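Local coordinates for protein lysyl oxidase (Pichia pastoris, PDB 1W7C) that probably oxidises primary amines, including peptidyl lysine, to aldehydes, using a bound copper ion and a topaquinone cofactor formed from one of its own tyrosines, at residues L69-L72 with L78-R81; I13-T18 with G308-W313. All coordinates share one frame; numbering follows the deposited sequence. Where two conformers were deposited one is given.

Contact 1 (L69-L72 with L78-R81); sequences LTYL and LPPR
Leu78 meets the ring of Tyr71, which reaches out from helix 65-73 toward the loop leading into strand 82-89, and the pair illustrates how a chain turning back after a helix packs against the side chains it has just left behind. Leu78 starts with its backbone N 3.9 Å from Tyr71 CD1. Its side chain then runs alongside the tyrosine in the same direction, and its CD2 methyl makes the closest approach: Leu78 CD2 lies 3.5 Å from Tyr71 CZ and 3.6 Å from Tyr71 OH, approaching the ring obliquely. Next comes Pro79, crossing the tyrosine at about a right angle nearer the root of the side chain, with Pro79 CD 4.1 Å from Tyr71 CB and equally near CG. Tyr71 holds CG anti to its own amide nitrogen (chi1 171°), which carries the ring off the helix and past both residues. Within the pairing of 69-72 with 78-81 there is no hydrogen bond, and the cohesion is apolar. The chemistry of Tyr71 is thus divided: its ring gives apolar packing to Leu78 and Pro79 and a cation-pi contact to Lys17, while its hydroxyl bonds to Thr18 N.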
loop_
_atom_site.group_PDB
_atom_site.type_symbol
_atom_site.label_atom_id
_atom_site.label_comp_id
_atom_site.label_asym_id
_atom_site.label_seq_id
_atom_site.Cartn_x
_atom_site.Cartn_y
_atom_site.Cartn_z
ATOM N N LEU A 69 -17.561 27.575 10.972
ATOM C CA LEU A 69 -16.869 27.343 12.233
ATOM C C LEU A 69 -17.508 28.089 13.395
ATOM O O LEU A 69 -17.597 27.551 14.494
ATOM C CB LEU A 69 -15.388 27.712 12.107
ATOM C CG LEU A 69 -14.562 26.738 11.238
ATOM C CD1 LEU A 69 -13.126 27.153 11.317
ATOM C CD2 LEU A 69 -14.693 25.306 11.645
ATOM N N THR A 70 -18.003 29.306 13.154
ATOM C CA THR A 70 -18.687 30.062 14.189
ATOM C C THR A 70 -19.937 29.281 14.650
ATOM O O THR A 70 -20.234 29.166 15.834
ATOM C CB THR A 70 -19.028 31.473 13.689
ATOM O OG1 THR A 70 -17.804 32.149 13.312
ATOM C CG2 THR A 70 -19.605 32.341 14.789
ATOM N N TYR A 71 -20.663 28.706 13.703
ATOM C CA TYR A 71 -21.800 27.853 14.018
ATOM C C TYR A 71 -21.403 26.591 14.802
ATOM O O TYR A 71 -22.013 26.254 15.802
ATOM C CB TYR A 71 -22.535 27.473 12.721
ATOM C CG TYR A 71 -23.589 26.434 12.922
ATOM C CD1 TYR A 71 -24.744 26.718 13.634
ATOM C CD2 TYR A 71 -23.440 25.170 12.392
ATOM C CE1 TYR A 71 -25.712 25.777 13.850
ATOM C CE2 TYR A 71 -24.414 24.208 12.584
ATOM C CZ TYR A 71 -25.535 24.499 13.332
ATOM O OH TYR A 71 -26.462 23.543 13.513
ATOM N N LEU A 72 -20.381 25.878 14.335
ATOM C CA LEU A 72 -19.984 24.614 14.949
ATOM C C LEU A 72 -19.379 24.771 16.321
ATOM O O LEU A 72 -19.614 23.928 17.187
ATOM C CB LEU A 72 -18.955 23.891 14.068
ATOM C CG LEU A 72 -19.472 23.455 12.693
ATOM C CD1 LEU A 72 -18.331 22.909 11.863
ATOM C CD2 LEU A 72 -20.585 22.427 12.791
ATOM N N LEU A 78 -27.011 29.519 12.241
ATOM C CA LEU A 78 -26.934 28.731 11.008
ATOM C C LEU A 78 -26.505 29.632 9.864
ATOM O O LEU A 78 -27.107 30.682 9.662
ATOM C CB LEU A 78 -28.313 28.163 10.644
ATOM C CG LEU A 78 -28.752 26.986 11.462
ATOM C CD1 LEU A 78 -30.239 26.753 11.280
ATOM C CD2 LEU A 78 -27.968 25.730 11.070
ATOM N N PRO A 79 -25.534 29.207 9.068
ATOM C CA PRO A 79 -25.237 29.936 7.845
ATOM C C PRO A 79 -26.447 29.979 6.921
ATOM O O PRO A 79 -27.299 29.066 7.006
ATOM C CB PRO A 79 -24.106 29.125 7.223
ATOM C CG PRO A 79 -23.501 28.436 8.385
ATOM C CD PRO A 79 -24.617 28.065 9.276
ATOM N N PRO A 80 -26.528 30.986 6.043
ATOM C CA PRO A 80 -27.623 31.013 5.066
ATOM C C PRO A 80 -27.651 29.732 4.230
ATOM O O PRO A 80 -26.606 29.166 3.866
ATOM C CB PRO A 80 -27.291 32.226 4.201
ATOM C CG PRO A 80 -26.490 33.097 5.084
ATOM C CD PRO A 80 -25.654 32.160 5.919
ATOM N N ARG A 81 -28.860 29.312 3.904
ATOM C CA ARG A 81 -29.141 28.155 3.083
ATOM C C ARG A 81 -29.376 28.692 1.677
ATOM O O ARG A 81 -30.351 29.407 1.427
ATOM C CB ARG A 81 -30.397 27.441 3.602
ATOM C CG ARG A 81 -30.687 26.164 2.921
ATOM C CD ARG A 81 -29.632 25.120 3.088
ATOM N NE ARG A 81 -30.150 23.827 2.669
ATOM C CZ ARG A 81 -29.417 22.714 2.546
ATOM N NH1 ARG A 81 -28.128 22.695 2.875
ATOM N NH2 ARG A 81 -29.989 21.593 2.151
#

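Contact 2 (I13-T18 with G308-W313); sequences IEAPKT and GFYTSW
Tyr310 OH lies close to both the N and the O of Lys17, 3.0 Å from Lys17 N and 3.2 Å from Lys17 O. The longer approach can be read as a hydrogen bond from the phenol to the carbonyl, though the assignment of the phenol proton is not settled. Lys17 O also lies near the plane of the ring, at its edge, 3.6 Å from Tyr310 CE2. Two carbons also come near the hydroxyl: Lys17 CB is 3.4 Å from Tyr310 OH, and Pro16 CD is 3.7 Å from that oxygen, the proline and the phenol running past one another, oppositely directed. Farther down the ring, the methyl of Ala15 approaches obliquely, with CB 4.0 Å from Tyr310 CE2. Here one long aromatic side chain spans from strand 307-314 of the copper amine oxidase enzyme domain, which runs antiparallel to its neighbours 301-304 and 318-326, to an N-terminal loop whose backbone stays well clear of the strand: the nearest CA atoms, those of Ala15 and Tyr310, are 8.6 Å apart. The tyrosine projects toward the loop with CG anti to its carbonyl carbon (chi1 -58°), and Tyr301 of strand 301-304 meets its ring with the planes at about 60°. A leucine in place of Tyr310 would probably leave Lys17 O without the phenol oxygen beside it and open a gap beside Pro16 and the methyl of Ala15. Lys17 sends its own chain elsewhere: it bends at chi2 (-81°), and its ammonium bonds to Tyr71 O.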
loop_
_atom_site.group_PDB
_atom_site.type_symbol
_atom_site.label_atom_id
_atom_site.label_comp_id
_atom_site.label_asym_id
_atom_site.label_seq_id
_atom_site.Cartn_x
_atom_site.Cartn_y
_atom_site.Cartn_z
ATOM N N ILE A 13 -27.730 7.960 17.034
ATOM C CA ILE A 13 -27.374 9.076 17.881
ATOM C C ILE A 13 -27.877 10.372 17.305
ATOM O O ILE A 13 -28.297 10.430 16.142
ATOM C CB ILE A 13 -25.861 9.125 18.081
ATOM C CG1 ILE A 13 -25.139 9.165 16.706
ATOM C CG2 ILE A 13 -25.436 7.944 18.949
ATOM C CD1 ILE A 13 -23.740 9.681 16.698
ATOM N N GLU A 14 -27.813 11.429 18.113
ATOM C CA GLU A 14 -28.107 12.780 17.634
ATOM C C GLU A 14 -26.809 13.544 17.364
ATOM O O GLU A 14 -25.918 13.590 18.227
ATOM C CB GLU A 14 -29.018 13.509 18.656
ATOM C CG GLU A 14 -30.469 13.052 18.675
ATOM C CD GLU A 14 -31.370 14.029 19.395
ATOM O OE1 GLU A 14 -31.330 14.056 20.645
ATOM O OE2 GLU A 14 -32.117 14.772 18.718
ATOM N N ALA A 15 -26.661 14.075 16.136
ATOM C CA ALA A 15 -25.497 14.836 15.719
ATOM C C ALA A 15 -25.363 16.055 16.627
ATOM O O ALA A 15 -26.401 16.581 17.122
ATOM C CB ALA A 15 -25.651 15.271 14.317
ATOM N N PRO A 16 -24.133 16.459 16.930
ATOM C CA PRO A 16 -23.895 17.676 17.722
ATOM C C PRO A 16 -24.531 18.935 17.128
ATOM O O PRO A 16 -24.952 19.823 17.871
ATOM C CB PRO A 16 -22.369 17.788 17.733
ATOM C CG PRO A 16 -21.897 16.406 17.528
ATOM C CD PRO A 16 -22.883 15.753 16.611
ATOM N N LYS A 17 -24.542 19.023 15.808
ATOM C CA LYS A 17 -25.049 20.176 15.083
ATOM C C LYS A 17 -25.799 19.700 13.851
ATOM O O LYS A 17 -25.848 18.500 13.572
ATOM C CB LYS A 17 -23.900 21.084 14.684
ATOM C CG LYS A 17 -23.143 21.683 15.861
ATOM C CD LYS A 17 -23.865 22.901 16.440
ATOM C CE LYS A 17 -23.208 23.471 17.707
ATOM N NZ LYS A 17 -23.559 24.948 17.954
ATOM N N THR A 18 -26.411 20.623 13.125
ATOM C CA THR A 18 -27.066 20.372 11.844
ATOM C C THR A 18 -26.019 20.171 10.750
ATOM O O THR A 18 -25.000 20.894 10.715
ATOM C CB THR A 18 -27.928 21.608 11.476
ATOM O OG1 THR A 18 -29.008 21.732 12.420
ATOM C CG2 THR A 18 -28.620 21.442 10.130
ATOM N N GLY A 308 -15.858 11.269 14.740
ATOM C CA GLY A 308 -17.125 11.800 14.294
ATOM C C GLY A 308 -16.937 12.562 12.991
ATOM O O GLY A 308 -15.866 13.136 12.753
ATOM N N PHE A 309 -17.976 12.602 12.161
ATOM C CA PHE A 309 -17.951 13.371 10.913
ATOM C C PHE A 309 -19.335 13.415 10.289
ATOM O O PHE A 309 -20.167 12.578 10.590
ATOM C CB PHE A 309 -16.922 12.836 9.885
ATOM C CG PHE A 309 -17.097 11.389 9.519
ATOM C CD1 PHE A 309 -16.364 10.417 10.181
ATOM C CD2 PHE A 309 -18.042 10.977 8.574
ATOM C CE1 PHE A 309 -16.543 9.066 9.884
ATOM C CE2 PHE A 309 -18.212 9.619 8.262
ATOM C CZ PHE A 309 -17.470 8.676 8.926
ATOM N N TYR A 310 -19.523 14.377 9.400
ATOM C CA TYR A 310 -20.697 14.469 8.561
ATOM C C TYR A 310 -20.324 14.137 7.145
ATOM O O TYR A 310 -19.221 14.446 6.688
ATOM C CB TYR A 310 -21.270 15.893 8.571
ATOM C CG TYR A 310 -21.650 16.429 9.927
ATOM C CD1 TYR A 310 -20.699 17.020 10.743
ATOM C CD2 TYR A 310 -22.962 16.446 10.358
ATOM C CE1 TYR A 310 -21.046 17.535 11.992
ATOM C CE2 TYR A 310 -23.310 16.965 11.612
ATOM C CZ TYR A 310 -22.346 17.523 12.401
ATOM O OH TYR A 310 -22.697 18.029 13.640
ATOM N N THR A 311 -21.265 13.541 6.416
ATOM C CA THR A 311 -21.083 13.341 4.977
ATOM C C THR A 311 -22.027 14.243 4.175
ATOM O O THR A 311 -23.052 14.710 4.655
ATOM C CB THR A 311 -21.358 11.884 4.536
ATOM O OG1 THR A 311 -22.735 11.610 4.736
ATOM C CG2 THR A 311 -20.526 10.867 5.334
ATOM N N SER A 312 -21.602 14.529 2.968
ATOM C CA SER A 312 -22.360 15.290 2.000
ATOM C C SER A 312 -22.164 14.659 0.647
ATOM O O SER A 312 -21.146 14.031 0.396
ATOM C CB SER A 312 -21.888 16.756 1.990
ATOM O OG SER A 312 -22.649 17.496 1.060
ATOM N N TRP A 313 -23.130 14.873 -0.245
ATOM C CA TRP A 313 -23.105 14.274 -1.581
ATOM C C TRP A 313 -23.380 15.310 -2.647
ATOM O O TRP A 313 -24.335 16.100 -2.528
ATOM C CB TRP A 313 -24.192 13.186 -1.649
ATOM C CG TRP A 313 -24.079 12.356 -2.886
ATOM C CD1 TRP A 313 -24.671 12.596 -4.108
ATOM C CD2 TRP A 313 -23.349 11.139 -3.025
ATOM N NE1 TRP A 313 -24.332 11.600 -4.993
ATOM C CE2 TRP A 313 -23.517 10.698 -4.353
ATOM C CE3 TRP A 313 -22.572 10.357 -2.150
ATOM C CZ2 TRP A 313 -22.955 9.518 -4.820
ATOM C CZ3 TRP A 313 -22.026 9.166 -2.619
ATOM C CH2 TRP A 313 -22.206 8.771 -3.941
#

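In the fold
Contact 2 joins parts of the chain 290 residues apart, and contact 1, closed by the short loop after helix 65-73, is nested within the span of chain it encloses. Their centres lie 14 Å apart on the same side of the chain's centre, and they touch directly. Two probable hydrogen bonds run from Tyr71 to loop 13-18, 2.9 Å from Tyr71 OH to Thr18 N and 3.0 Å from Tyr71 O to Lys17 NZ, while Leu78 CD2 packs on Thr18 CB. The loop 13-18 thus runs between the N2 family region, which holds both segments of contact 1, and strand 307-314 of the enzyme domain, tying the two together away from the annotated copper and calcium sites.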